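Fucose-specific lectin (Aleuria aurantia, PDB 6GKE) binds L-fucose specifically, with strongest preference for alpha-1,6-linked core fucose on glycoproteins, through five sites between the blades of a six-bladed beta-propeller. Local coordinates at residues A[8-13]-A[23-28]; A[215-220]-A[268-273]; A[274-279]-A[290-295]; A[285-290]-A[302-307]. The protein carries 1 engineered substitution. All coordinates share one frame; numbering follows the deposited sequence. Where two conformers were deposited one is given.

Interaction 1: A[8-13]-A[23-28]. With FUC (alpha-L-fucopyranose), chain C.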
loop_
_atom_site.group_PDB
_atom_site.type_symbol
_atom_site.label_atom_id
_atom_site.label_comp_id
_atom_site.label_asym_id
_atom_site.label_seq_id
_atom_site.Cartn_x
_atom_site.Cartn_y
_atom_site.Cartn_z
ATOM N N SER A 8 7.002 -2.091 -0.969
ATOM C CA SER A 8 8.439 -1.845 -0.983
ATOM C C SER A 8 9.186 -3.154 -0.730
ATOM O O SER A 8 8.797 -3.943 0.129
ATOM C CB SER A 8 8.806 -0.860 0.097
ATOM O OG SER A 8 10.207 -0.651 0.184
ATOM N N LYS A 9 10.328 -3.322 -1.396
ATOM C CA LYS A 9 11.261 -4.338 -0.970
ATOM C C LYS A 9 11.988 -3.840 0.285
ATOM O O LYS A 9 11.898 -2.675 0.668
ATOM C CB LYS A 9 12.201 -4.734 -2.111
ATOM C CG LYS A 9 11.534 -5.584 -3.185
ATOM C CD LYS A 9 10.576 -4.844 -4.101
ATOM C CE LYS A 9 10.260 -5.663 -5.334
ATOM N NZ LYS A 9 9.301 -4.978 -6.237
ATOM N N ILE A 10 12.679 -4.771 0.938
ATOM C CA ILE A 10 13.371 -4.520 2.190
ATOM C C ILE A 10 14.765 -5.132 2.075
ATOM O O ILE A 10 14.936 -6.178 1.464
ATOM C CB ILE A 10 12.611 -5.116 3.394
ATOM C CG1 ILE A 10 11.136 -4.710 3.402
ATOM C CG2 ILE A 10 13.290 -4.747 4.703
ATOM C CD1 ILE A 10 10.298 -5.471 4.404
ATOM N N ALA A 11 15.765 -4.497 2.686
ATOM C CA ALA A 11 17.095 -5.098 2.832
ATOM C C ALA A 11 17.589 -4.821 4.247
ATOM O O ALA A 11 17.262 -3.794 4.818
ATOM C CB ALA A 11 18.060 -4.563 1.801
ATOM N N ALA A 12 18.379 -5.742 4.797
ATOM C CA ALA A 12 18.804 -5.615 6.181
ATOM C C ALA A 12 20.209 -6.182 6.373
ATOM O O ALA A 12 20.589 -7.161 5.737
ATOM C CB ALA A 12 17.829 -6.317 7.088
ATOM N N ILE A 13 20.934 -5.571 7.314
ATOM C CA ILE A 13 22.292 -5.965 7.684
ATOM C C ILE A 13 22.425 -5.888 9.210
ATOM O O ILE A 13 21.653 -5.213 9.891
ATOM C CB ILE A 13 23.354 -5.084 6.994
ATOM C CG1 ILE A 13 23.142 -3.602 7.324
ATOM C CG2 ILE A 13 23.393 -5.350 5.495
ATOM C CD1 ILE A 13 24.221 -2.667 6.831
ATOM N N GLN A 23 22.231 -2.942 13.797
ATOM C CA GLN A 23 21.424 -3.342 12.660
ATOM C C GLN A 23 21.095 -2.110 11.821
ATOM O O GLN A 23 20.897 -1.013 12.356
ATOM C CB GLN A 23 20.102 -3.975 13.093
ATOM C CG GLN A 23 20.258 -5.261 13.880
ATOM C CD GLN A 23 18.897 -5.813 14.214
ATOM O OE1 GLN A 23 18.205 -6.371 13.358
ATOM N NE2 GLN A 23 18.502 -5.653 15.467
ATOM N N ARG A 24 20.987 -2.314 10.506
ATOM C CA ARG A 24 20.423 -1.313 9.623
ATOM C C ARG A 24 19.398 -2.010 8.732
ATOM O O ARG A 24 19.612 -3.133 8.293
ATOM C CB ARG A 24 21.482 -0.639 8.745
ATOM C CG ARG A 24 22.659 -0.031 9.496
ATOM C CD ARG A 24 22.286 1.204 10.292
ATOM N NE ARG A 24 23.426 1.811 10.976
ATOM C CZ ARG A 24 23.852 1.492 12.198
ATOM N NH1 ARG A 24 23.206 0.593 12.926
ATOM N NH2 ARG A 24 24.934 2.074 12.685
ATOM N N VAL A 25 18.289 -1.318 8.473
ATOM C CA VAL A 25 17.283 -1.818 7.557
ATOM C C VAL A 25 16.953 -0.700 6.567
ATOM O O VAL A 25 16.896 0.473 6.934
ATOM C CB VAL A 25 16.055 -2.383 8.301
ATOM C CG1 VAL A 25 15.360 -1.357 9.166
ATOM C CG2 VAL A 25 15.072 -3.057 7.359
ATOM N N TYR A 26 16.775 -1.109 5.304
ATOM C CA TYR A 26 16.557 -0.234 4.164
ATOM C C TYR A 26 15.192 -0.552 3.562
ATOM O O TYR A 26 14.820 -1.720 3.406
ATOM C CB TYR A 26 17.668 -0.403 3.115
ATOM C CG TYR A 26 19.011 -0.119 3.722
ATOM C CD1 TYR A 26 19.445 1.182 3.911
ATOM C CD2 TYR A 26 19.784 -1.143 4.242
ATOM C CE1 TYR A 26 20.625 1.460 4.576
ATOM C CE2 TYR A 26 20.967 -0.884 4.909
ATOM C CZ TYR A 26 21.379 0.421 5.095
ATOM O OH TYR A 26 22.512 0.671 5.807
ATOM N N PHE A 27 14.462 0.511 3.219
ATOM C CA PHE A 27 13.141 0.401 2.638
ATOM C C PHE A 27 12.912 1.635 1.772
ATOM O O PHE A 27 13.649 2.614 1.871
ATOM C CB PHE A 27 12.076 0.278 3.733
ATOM C CG PHE A 27 11.949 1.495 4.619
ATOM C CD1 PHE A 27 12.733 1.651 5.755
ATOM C CD2 PHE A 27 11.051 2.505 4.303
ATOM C CE1 PHE A 27 12.611 2.783 6.551
ATOM C CE2 PHE A 27 10.930 3.634 5.098
ATOM C CZ PHE A 27 11.709 3.769 6.219
ATOM N N GLN A 28 11.862 1.593 0.955
ATOM C CA GLN A 28 11.550 2.704 0.080
ATOM C C GLN A 28 10.355 3.480 0.628
ATOM O O GLN A 28 9.404 2.905 1.165
ATOM C CB GLN A 28 11.272 2.194 -1.334
ATOM C CG GLN A 28 11.269 3.285 -2.390
ATOM C CD GLN A 28 11.352 2.699 -3.776
ATOM O OE1 GLN A 28 10.745 1.663 -4.070
ATOM N NE2 GLN A 28 12.112 3.355 -4.644
HETATM C C1 FUC C . 25.372 5.500 11.270
HETATM C C2 FUC C . 24.294 5.834 10.258
HETATM C C3 FUC C . 24.820 5.670 8.834
HETATM C C4 FUC C . 25.444 4.294 8.653
HETATM C C5 FUC C . 26.523 4.093 9.711
HETATM C C6 FUC C . 27.187 2.725 9.644
HETATM O O1 FUC C . 26.350 6.528 11.201
HETATM O O2 FUC C . 23.874 7.189 10.453
HETATM O O3 FUC C . 23.772 5.915 7.890
HETATM O O4 FUC C . 24.471 3.254 8.797
HETATM O O5 FUC C . 25.930 4.220 11.006
HETATM O O HOH W 1 10.835 -1.147 -3.258
#
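A11 and Y26 pair across the first beta hairpin of the propeller, where strands 10-13 and 23-28 run antiparallel. Their backbones exchange two hydrogen bonds, Y26 N to A11 O at 2.8 Å and A11 N to Y26 O at 3.0 Å. I13 and R24 repeat the exchange two residues on, with I13 N 2.9 Å from R24 O. This ladder is the tight part. On the A11, I13, R24 and Y26 face, CG1 of I13 stands between its backbone N and carbonyl carbon (chi1 57°) and rests 3.7 Å from R24 CB, while its CD1 reaches the edge of the Y26 ring near OH, a hydroxyl engaged by E36. On the other face the CG2 methyls of I10 and V25 meet side by side at 3.6 Å. Past A11 and Y26, toward S8, the backbone exchange gives way to a side-chain bond and a water: S8 OG accepts from Q28 N at 2.9 Å and donates to K9 O, and the water joins K9 N to Q28 OE1, while Q28 NE2 is held by the carbonyl of K58. R24 turns away with a bend at chi2 (-70°) and offers the guanidinium edge to fucose, NE giving O4 a bond of 2.8 Å and NH2 giving O5 one of 2.9 Å; E36 and W97 also bind this sugar. Strand 33-40 continues the sheet beyond 23-28. I10, A12 and V25 lie on F279 of strand 275-282, whereas A11, I13 and Y26 pack on A65 of strand 64-70, setting this blade between its neighbours.

Interaction 2: A[215-220]-A[268-273]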
loop_
_atom_site.group_PDB
_atom_site.type_symbol
_atom_site.label_atom_id
_atom_site.label_comp_id
_atom_site.label_asym_id
_atom_site.label_seq_id
_atom_site.Cartn_x
_atom_site.Cartn_y
_atom_site.Cartn_z
ATOM N N ALA A 215 14.790 -15.250 1.752
ATOM C CA ALA A 215 16.003 -14.697 2.332
ATOM C C ALA A 215 16.833 -15.857 2.884
ATOM O O ALA A 215 16.295 -16.922 3.183
ATOM C CB ALA A 215 15.678 -13.686 3.409
ATOM N N ALA A 216 18.143 -15.655 3.009
ATOM C CA ALA A 216 18.999 -16.705 3.554
ATOM C C ALA A 216 20.137 -16.073 4.345
ATOM O O ALA A 216 20.670 -15.037 3.950
ATOM C CB ALA A 216 19.551 -17.587 2.458
ATOM N N ILE A 217 20.508 -16.747 5.439
ATOM C CA ILE A 217 21.626 -16.356 6.292
ATOM C C ILE A 217 22.435 -17.610 6.627
ATOM O O ILE A 217 21.970 -18.742 6.472
ATOM C CB ILE A 217 21.139 -15.667 7.583
ATOM C CG1 ILE A 217 20.256 -16.616 8.403
ATOM C CG2 ILE A 217 20.435 -14.361 7.253
ATOM C CD1 ILE A 217 19.951 -16.169 9.807
ATOM N N SER A 218 23.640 -17.398 7.148
ATOM C CA SER A 218 24.481 -18.503 7.569
ATOM C C SER A 218 25.519 -17.991 8.563
ATOM O O SER A 218 25.823 -16.799 8.592
ATOM C CB SER A 218 25.147 -19.172 6.389
ATOM O OG SER A 218 26.061 -18.297 5.743
ATOM N N TRP A 219 26.066 -18.912 9.355
ATOM C CA TRP A 219 27.131 -18.585 10.279
ATOM C C TRP A 219 27.828 -19.871 10.707
ATOM O O TRP A 219 27.332 -20.972 10.486
ATOM C CB TRP A 219 26.612 -17.818 11.503
ATOM C CG TRP A 219 25.807 -18.648 12.459
ATOM C CD1 TRP A 219 26.217 -19.222 13.630
ATOM C CD2 TRP A 219 24.413 -18.974 12.321
ATOM N NE1 TRP A 219 25.172 -19.889 14.215
ATOM C CE2 TRP A 219 24.051 -19.756 13.437
ATOM C CE3 TRP A 219 23.432 -18.665 11.370
ATOM C CZ2 TRP A 219 22.753 -20.245 13.602
ATOM C CZ3 TRP A 219 22.151 -19.145 11.537
ATOM C CH2 TRP A 219 21.818 -19.919 12.646
ATOM N N GLY A 220 28.982 -19.707 11.341
ATOM C CA GLY A 220 29.608 -20.789 12.061
ATOM C C GLY A 220 30.466 -21.692 11.193
ATOM O O GLY A 220 30.897 -21.329 10.099
ATOM N N ALA A 268 16.226 -10.666 5.826
ATOM C CA ALA A 268 16.800 -11.208 7.046
ATOM C C ALA A 268 18.199 -10.641 7.256
ATOM O O ALA A 268 18.923 -10.366 6.301
ATOM C CB ALA A 268 16.836 -12.718 7.005
ATOM N N ASN A 269 18.581 -10.519 8.527
ATOM C CA ASN A 269 19.961 -10.274 8.881
ATOM C C ASN A 269 20.368 -11.246 9.990
ATOM O O ASN A 269 19.535 -11.926 10.589
ATOM C CB ASN A 269 20.221 -8.805 9.241
ATOM C CG ASN A 269 19.575 -8.359 10.538
ATOM O OD1 ASN A 269 19.324 -9.172 11.425
ATOM N ND2 ASN A 269 19.340 -7.066 10.689
ATOM N N SER A 270 21.675 -11.307 10.225
ATOM C CA SER A 270 22.217 -12.095 11.302
ATOM C C SER A 270 23.624 -11.595 11.619
ATOM O O SER A 270 24.331 -11.089 10.757
ATOM C CB SER A 270 22.206 -13.589 11.005
ATOM O OG SER A 270 23.105 -13.936 9.959
ATOM N N SER A 271 24.025 -11.804 12.870
ATOM C CA SER A 271 25.393 -11.602 13.293
ATOM C C SER A 271 25.575 -12.294 14.645
ATOM O O SER A 271 24.610 -12.752 15.260
ATOM C CB SER A 271 25.786 -10.131 13.334
ATOM O OG SER A 271 24.941 -9.369 14.181
ATOM N N GLY A 272 26.822 -12.381 15.097
ATOM C CA GLY A 272 27.105 -13.071 16.336
ATOM C C GLY A 272 26.866 -14.568 16.217
ATOM O O GLY A 272 27.103 -15.161 15.170
ATOM N N ASN A 273 26.416 -15.180 17.315
ATOM C CA ASN A 273 26.246 -16.643 17.366
ATOM C C ASN A 273 25.145 -16.988 18.371
ATOM O O ASN A 273 25.421 -17.593 19.399
ATOM C CB ASN A 273 27.578 -17.363 17.637
ATOM C CG ASN A 273 28.445 -16.651 18.649
ATOM O OD1 ASN A 273 28.115 -16.600 19.832
ATOM N ND2 ASN A 273 29.551 -16.091 18.190
HETATM O O HOH W 2 25.692 -14.516 10.287
#
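I217 and S270 meet between the first strands of two consecutive blades, in the fifth and sixth repeats. Strands 215-219 and 268-271 run nearly parallel, 6° apart, but their axes are 6.7 Å from each other and no hydrogen bond passes directly between them: this is packing between two sheets, not pairing within one. The I217 side chain carries it. Its CB lies against the S270 hydroxyl, 3.5 Å from OG. At the branch, CG2 lies between S270 OG and A268 CB, 4.0 Å from the latter. CG1 takes the other course, standing between the backbone N and the carbonyl carbon (chi1 61°), and the tip, CD1, ends 3.6 Å from S270 CB. CB, CG2 and CD1 of the isoleucine thus all touch the serine. Towards the strand starts, the A215 and A268 CB methyls meet at 3.9 Å. Towards the strand ends the gap is bridged by solvent: one water sits 2.7 Å from S270 OG and donates to S218 O at 2.8 Å. Beyond it W219 CD1 lies 4.4 Å from G272 O, a marginal touch, and the W219 ring itself reaches I274 and a bound fucose. Around the contact, I217 also packs on R226 and Y228 of strand 224-230, next in its own sheet, and on I276 of strand 275-282. From the far side of strand 267-271, N269 reaches across to A12 and S14 of strand 10-15 and bonds Q23, so strand 267-271 is packed between the fifth blade and the first.

Interaction 3: A[274-279]-A[290-295]. With FUC (alpha-L-fucopyranose), chain G.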
loop_
_atom_site.group_PDB
_atom_site.type_symbol
_atom_site.label_atom_id
_atom_site.label_comp_id
_atom_site.label_asym_id
_atom_site.label_seq_id
_atom_site.Cartn_x
_atom_site.Cartn_y
_atom_site.Cartn_z
ATOM N N ILE A 274 23.878 -16.654 18.069
ATOM C CA ILE A 274 23.427 -16.034 16.832
ATOM C C ILE A 274 22.266 -15.093 17.163
ATOM O O ILE A 274 21.418 -15.406 17.996
ATOM C CB ILE A 274 23.006 -17.091 15.785
ATOM C CG1 ILE A 274 22.786 -16.486 14.396
ATOM C CG2 ILE A 274 21.782 -17.875 16.243
ATOM C CD1 ILE A 274 24.018 -15.876 13.762
ATOM N N ASP A 275 22.250 -13.944 16.488
ATOM C CA ASP A 275 21.145 -12.996 16.503
ATOM C C ASP A 275 20.555 -12.956 15.095
ATOM O O ASP A 275 21.307 -12.868 14.126
ATOM C CB ASP A 275 21.623 -11.611 16.928
ATOM C CG ASP A 275 22.303 -11.612 18.283
ATOM O OD1 ASP A 275 21.658 -12.040 19.258
ATOM O OD2 ASP A 275 23.474 -11.201 18.350
ATOM N N ILE A 276 19.220 -13.062 14.992
ATOM C CA ILE A 276 18.524 -13.093 13.703
ATOM C C ILE A 276 17.319 -12.156 13.757
ATOM O O ILE A 276 16.523 -12.224 14.688
ATOM C CB ILE A 276 18.056 -14.512 13.320
ATOM C CG1 ILE A 276 19.185 -15.542 13.396
ATOM C CG2 ILE A 276 17.410 -14.488 11.941
ATOM C CD1 ILE A 276 18.713 -16.976 13.322
ATOM N N SER A 277 17.183 -11.327 12.718
ATOM C CA SER A 277 15.973 -10.550 12.467
ATOM C C SER A 277 15.400 -10.940 11.105
ATOM O O SER A 277 16.155 -11.031 10.144
ATOM C CB SER A 277 16.247 -9.071 12.479
ATOM O OG SER A 277 16.724 -8.648 13.747
ATOM N N VAL A 278 14.077 -11.116 11.033
ATOM C CA VAL A 278 13.401 -11.299 9.747
ATOM C C VAL A 278 12.297 -10.245 9.663
ATOM O O VAL A 278 11.308 -10.304 10.398
ATOM C CB VAL A 278 12.841 -12.718 9.540
ATOM C CG1 VAL A 278 12.250 -12.855 8.143
ATOM C CG2 VAL A 278 13.897 -13.784 9.775
ATOM N N PHE A 279 12.495 -9.278 8.764
ATOM C CA PHE A 279 11.621 -8.122 8.608
ATOM C C PHE A 279 10.464 -8.439 7.662
ATOM O O PHE A 279 10.625 -9.203 6.709
ATOM C CB PHE A 279 12.415 -6.936 8.064
ATOM C CG PHE A 279 13.488 -6.493 9.016
ATOM C CD1 PHE A 279 13.201 -5.567 10.006
ATOM C CD2 PHE A 279 14.759 -7.049 8.978
ATOM C CE1 PHE A 279 14.172 -5.179 10.914
ATOM C CE2 PHE A 279 15.725 -6.666 9.896
ATOM C CZ PHE A 279 15.429 -5.736 10.865
ATOM N N TRP A 290 10.340 -10.413 13.003
ATOM C CA TRP A 290 10.558 -11.545 13.845
ATOM C C TRP A 290 11.982 -11.472 14.396
ATOM O O TRP A 290 12.903 -11.044 13.698
ATOM C CB TRP A 290 10.368 -12.839 13.054
ATOM C CG TRP A 290 8.947 -13.069 12.664
ATOM C CD1 TRP A 290 8.351 -12.752 11.479
ATOM C CD2 TRP A 290 7.922 -13.623 13.499
ATOM N NE1 TRP A 290 7.031 -13.099 11.510
ATOM C CE2 TRP A 290 6.738 -13.638 12.735
ATOM C CE3 TRP A 290 7.898 -14.139 14.798
ATOM C CZ2 TRP A 290 5.537 -14.130 13.243
ATOM C CZ3 TRP A 290 6.711 -14.627 15.297
ATOM C CH2 TRP A 290 5.550 -14.622 14.526
ATOM N N GLN A 291 12.151 -11.926 15.636
ATOM C CA GLN A 291 13.456 -11.980 16.277
ATOM C C GLN A 291 13.623 -13.351 16.924
ATOM O O GLN A 291 12.677 -13.880 17.504
ATOM C CB GLN A 291 13.591 -10.877 17.329
ATOM C CG GLN A 291 12.577 -10.998 18.457
ATOM C CD GLN A 291 12.433 -9.756 19.301
ATOM O OE1 GLN A 291 13.138 -8.765 19.129
ATOM N NE2 GLN A 291 11.496 -9.808 20.233
ATOM N N TRP A 292 14.840 -13.893 16.810
ATOM C CA TRP A 292 15.246 -15.110 17.477
ATOM C C TRP A 292 16.133 -14.765 18.673
ATOM O O TRP A 292 17.148 -14.111 18.492
ATOM C CB TRP A 292 16.036 -16.023 16.541
ATOM C CG TRP A 292 16.708 -17.094 17.335
ATOM C CD1 TRP A 292 17.963 -17.082 17.873
ATOM C CD2 TRP A 292 16.084 -18.301 17.793
ATOM N NE1 TRP A 292 18.177 -18.226 18.594
ATOM C CE2 TRP A 292 17.042 -18.994 18.560
ATOM C CE3 TRP A 292 14.824 -18.870 17.597
ATOM C CZ2 TRP A 292 16.768 -20.234 19.135
ATOM C CZ3 TRP A 292 14.556 -20.096 18.162
ATOM C CH2 TRP A 292 15.516 -20.765 18.921
ATOM N N ILE A 293 15.773 -15.245 19.862
ATOM C CA ILE A 293 16.577 -15.015 21.045
ATOM C C ILE A 293 16.859 -16.371 21.699
ATOM O O ILE A 293 15.935 -17.156 21.952
ATOM C CB ILE A 293 15.889 -14.003 21.984
ATOM C CG1 ILE A 293 15.878 -12.599 21.370
ATOM C CG2 ILE A 293 16.536 -13.995 23.361
ATOM C CD1 ILE A 293 14.632 -11.799 21.669
ATOM N N SER A 294 18.150 -16.636 21.943
ATOM C CA SER A 294 18.625 -17.867 22.571
ATOM C C SER A 294 17.939 -18.065 23.928
ATOM O O SER A 294 18.100 -17.242 24.828
ATOM C CB SER A 294 20.122 -17.846 22.723
ATOM N N GLY A 295 17.165 -19.152 24.042
ATOM C CA GLY A 295 16.502 -19.552 25.283
ATOM C C GLY A 295 15.030 -19.161 25.328
ATOM O O GLY A 295 14.313 -19.579 26.245
HETATM C C1 FUC G . 17.398 -23.490 15.477
HETATM C C2 FUC G . 16.111 -23.273 14.694
HETATM C C3 FUC G . 15.527 -21.895 15.008
HETATM C C4 FUC G . 16.582 -20.805 14.783
HETATM C C5 FUC G . 17.808 -21.140 15.615
HETATM C C6 FUC G . 18.951 -20.144 15.471
HETATM O O1 FUC G . 17.088 -23.584 16.869
HETATM O O2 FUC G . 15.176 -24.301 15.039
HETATM O O3 FUC G . 14.349 -21.689 14.230
HETATM O O4 FUC G . 16.999 -20.730 13.411
HETATM O O5 FUC G . 18.315 -22.420 15.241
HETATM O O HOH W 3 19.614 -14.458 19.820
#
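One wall of a fucose pocket, built on the central hairpin of the sixth propeller blade, is formed by I274, I276 and W292. Strands 275-279 and 290-293 are antiparallel. V278 and W290 exchange two backbone hydrogen bonds, V278 N to W290 O at 2.9 Å and W290 N to V278 O at 2.8 Å. Towards the pocket W292 N bonds I276 O at 3.2 Å. S277 and Q291, between them, turn to the other face, where S277 OG bonds Q23 and Q291 NE2 bonds S299. On the sugar face the CB atoms of I276 and W292 stand 4.1 Å apart. W292 was deposited in two conformers; in the one described here, to which all its ring contacts refer, CG is anti to the backbone N (chi1 167°) and the indole lies flat under the fucose. Sugar C5 sits 3.7 Å above the ring plane, over its centre; C3 and C4 lie by CZ3 and CE3, and C6 by NE1, a CH-pi type contact of the sugar's C3-C4-C5-C6 side with the indole face, as is common in lectins. The C6 methyl is clasped further by I274 CG2 at 3.7 Å and I276 CD1 at 3.8 Å. Polar recognition comes from outside the hairpin: R226, E238 and W298 hydrogen-bond the same sugar, and W298 also meets the W292 ring edge-to-face. R226 and E238 belong to the preceding blade, which places the site between blades. Before I274 the peptide bond is cis, and the I274 carbonyl O comes in at the rim of the indole, in its plane, 3.8 Å from W292 CD1.

Interaction 4: A[285-290]-A[302-307]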
loop_
_atom_site.group_PDB
_atom_site.type_symbol
_atom_site.label_atom_id
_atom_site.label_comp_id
_atom_site.label_asym_id
_atom_site.label_seq_id
_atom_site.Cartn_x
_atom_site.Cartn_y
_atom_site.Cartn_z
ATOM N N VAL A 285 1.068 1.728 7.359
ATOM C CA VAL A 285 1.845 0.578 6.913
ATOM C C VAL A 285 3.139 0.500 7.733
ATOM O O VAL A 285 3.901 1.462 7.774
ATOM C CB VAL A 285 2.145 0.713 5.403
ATOM C CG1 VAL A 285 3.151 -0.315 4.913
ATOM C CG2 VAL A 285 0.875 0.653 4.568
ATOM N N SER A 286 3.390 -0.654 8.356
ATOM C CA SER A 286 4.453 -0.758 9.346
ATOM C C SER A 286 5.540 -1.742 8.907
ATOM O O SER A 286 5.291 -2.704 8.174
ATOM C CB SER A 286 3.902 -1.129 10.700
ATOM O OG SER A 286 3.233 -2.380 10.664
ATOM N N LEU A 287 6.755 -1.462 9.391
ATOM C CA LEU A 287 7.908 -2.336 9.254
ATOM C C LEU A 287 8.091 -3.066 10.583
ATOM O O LEU A 287 8.365 -2.449 11.614
ATOM C CB LEU A 287 9.125 -1.484 8.884
ATOM C CG LEU A 287 10.454 -2.217 8.706
ATOM C CD1 LEU A 287 10.345 -3.384 7.739
ATOM C CD2 LEU A 287 11.517 -1.240 8.231
ATOM N N GLN A 288 7.879 -4.382 10.536
ATOM C CA GLN A 288 7.908 -5.244 11.693
ATOM C C GLN A 288 9.051 -6.242 11.536
ATOM O O GLN A 288 9.643 -6.361 10.462
ATOM C CB GLN A 288 6.610 -6.044 11.801
ATOM C CG GLN A 288 5.338 -5.227 11.701
ATOM C CD GLN A 288 4.640 -4.986 13.015
ATOM O OE1 GLN A 288 4.923 -5.620 14.034
ATOM N NE2 GLN A 288 3.681 -4.078 12.973
ATOM N N GLN A 289 9.338 -6.998 12.594
ATOM C CA GLN A 289 10.287 -8.080 12.458
ATOM C C GLN A 289 10.013 -9.202 13.452
ATOM O O GLN A 289 9.537 -8.964 14.568
ATOM C CB GLN A 289 11.709 -7.610 12.718
ATOM C CG GLN A 289 11.940 -7.213 14.165
ATOM C CD GLN A 289 13.411 -7.187 14.476
ATOM O OE1 GLN A 289 14.001 -6.124 14.620
ATOM N NE2 GLN A 289 14.014 -8.364 14.558
ATOM N N TRP A 290 10.340 -10.413 13.003
ATOM C CA TRP A 290 10.558 -11.545 13.845
ATOM C C TRP A 290 11.982 -11.472 14.396
ATOM O O TRP A 290 12.903 -11.044 13.698
ATOM C CB TRP A 290 10.368 -12.839 13.054
ATOM C CG TRP A 290 8.947 -13.069 12.664
ATOM C CD1 TRP A 290 8.351 -12.752 11.479
ATOM C CD2 TRP A 290 7.922 -13.623 13.499
ATOM N NE1 TRP A 290 7.031 -13.099 11.510
ATOM C CE2 TRP A 290 6.738 -13.638 12.735
ATOM C CE3 TRP A 290 7.898 -14.139 14.798
ATOM C CZ2 TRP A 290 5.537 -14.130 13.243
ATOM C CZ3 TRP A 290 6.711 -14.627 15.297
ATOM C CH2 TRP A 290 5.550 -14.622 14.526
ATOM N N ALA A 302 10.094 -5.158 18.314
ATOM C CA ALA A 302 9.715 -3.749 18.285
ATOM C C ALA A 302 9.489 -3.294 16.839
ATOM O O ALA A 302 10.176 -3.736 15.922
ATOM C CB ALA A 302 10.780 -2.916 18.955
ATOM N N VAL A 303 8.529 -2.383 16.653
ATOM C CA VAL A 303 8.201 -1.842 15.338
ATOM C C VAL A 303 9.298 -0.853 14.934
ATOM O O VAL A 303 9.767 -0.055 15.749
ATOM C CB VAL A 303 6.810 -1.179 15.329
ATOM C CG1 VAL A 303 6.496 -0.531 13.989
ATOM C CG2 VAL A 303 5.718 -2.165 15.710
ATOM N N VAL A 304 9.688 -0.911 13.664
ATOM C CA VAL A 304 10.700 -0.026 13.122
ATOM C C VAL A 304 10.009 1.229 12.603
ATOM O O VAL A 304 9.082 1.122 11.804
ATOM C CB VAL A 304 11.483 -0.702 11.986
ATOM C CG1 VAL A 304 12.603 0.191 11.476
ATOM C CG2 VAL A 304 12.023 -2.064 12.388
ATOM N N PRO A 305 10.453 2.449 12.981
ATOM C CA PRO A 305 9.819 3.669 12.485
ATOM C C PRO A 305 10.078 3.872 10.986
ATOM O O PRO A 305 11.189 3.623 10.498
ATOM C CB PRO A 305 10.472 4.780 13.314
ATOM C CG PRO A 305 11.826 4.214 13.661
ATOM C CD PRO A 305 11.579 2.736 13.884
ATOM N N THR A 306 9.040 4.336 10.282
ATOM C CA THR A 306 9.098 4.558 8.837
ATOM C C THR A 306 8.416 5.881 8.462
ATOM O O THR A 306 7.813 5.998 7.396
ATOM C CB THR A 306 8.464 3.394 8.068
ATOM O OG1 THR A 306 7.113 3.198 8.494
ATOM C CG2 THR A 306 9.211 2.092 8.245
ATOM N N GLY A 307 8.533 6.886 9.333
ATOM C CA GLY A 307 8.076 8.231 9.036
ATOM C C GLY A 307 6.592 8.416 9.298
ATOM O O GLY A 307 5.831 7.461 9.438
HETATM O O HOH W 4 6.702 1.313 10.586
HETATM O O HOH W 5 12.382 -4.787 16.384
#
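L287 and V304 join strand 286-290 of the sixth blade of this beta-propeller to the irregular segment 302-307, which follows the blade's outermost strand. A single direct backbone bond ties them, V304 N to L287 O at 2.9 Å and nearly straight (164°). One water completes the join, accepting from L287 N at 3.0 Å, donating to V304 O at 2.7 Å and lying 2.8 Å from T306 OG1. Around these bonds the side chains close in. L287 CG is anti to its backbone N (chi1 179°) and lies by V304 CB; from there CD2 touches V304 CG1 at 3.7 Å. L287 CB also meets T306 CG2 at 3.6 Å. V303 turns its two methyls differently: CG1 lies by the L287 carbonyl O, and CG2 sits against the amide end of Q288, 3.9 Å from NE2. The next shell holds these groups in place. Q288 NE2 gives S286 OG a bond of 2.9 Å, 170° at the hydrogen and within the amide plane, while its OE1 is taken by R256; S286 OG is also bonded to S283 O. Q288 thus doubles back beside its own strand and presents a fixed amide to V303. Further out, L287 packs on V25 and F27 of strand 22-28 and on F4, and V304 on V25 and W45, so segment 302-307 is laid between the last blade and the first. T306 pairs its backbone with E3 near the N-terminus. V285 touches Y6 of the second subunit, in keeping with a dimer built from N- and C-terminal peptides, and V285 O is hydrogen-bonded to T2 OG1.

The four contacts cluster in the part of the propeller ring formed by blades five, six and one. Interaction 1 belongs to the first blade; interactions 3 and 4 belong to the sixth, share W290 and strand 286-293, and have centres about 15 Å apart. Interaction 2 joins the fifth blade to the sixth, its centre about 9 Å from that of interaction 3, through adjacent strands 267-271 and 275-282. Along the chain interaction 1 comes first, then 2, while the segments of 3 and 4 alternate. Interactions 1 and 4, with centres about 11 Å apart, touch through F27 and T306 where the ring closes. Interactions 1 and 3 each contribute to a different fucose site.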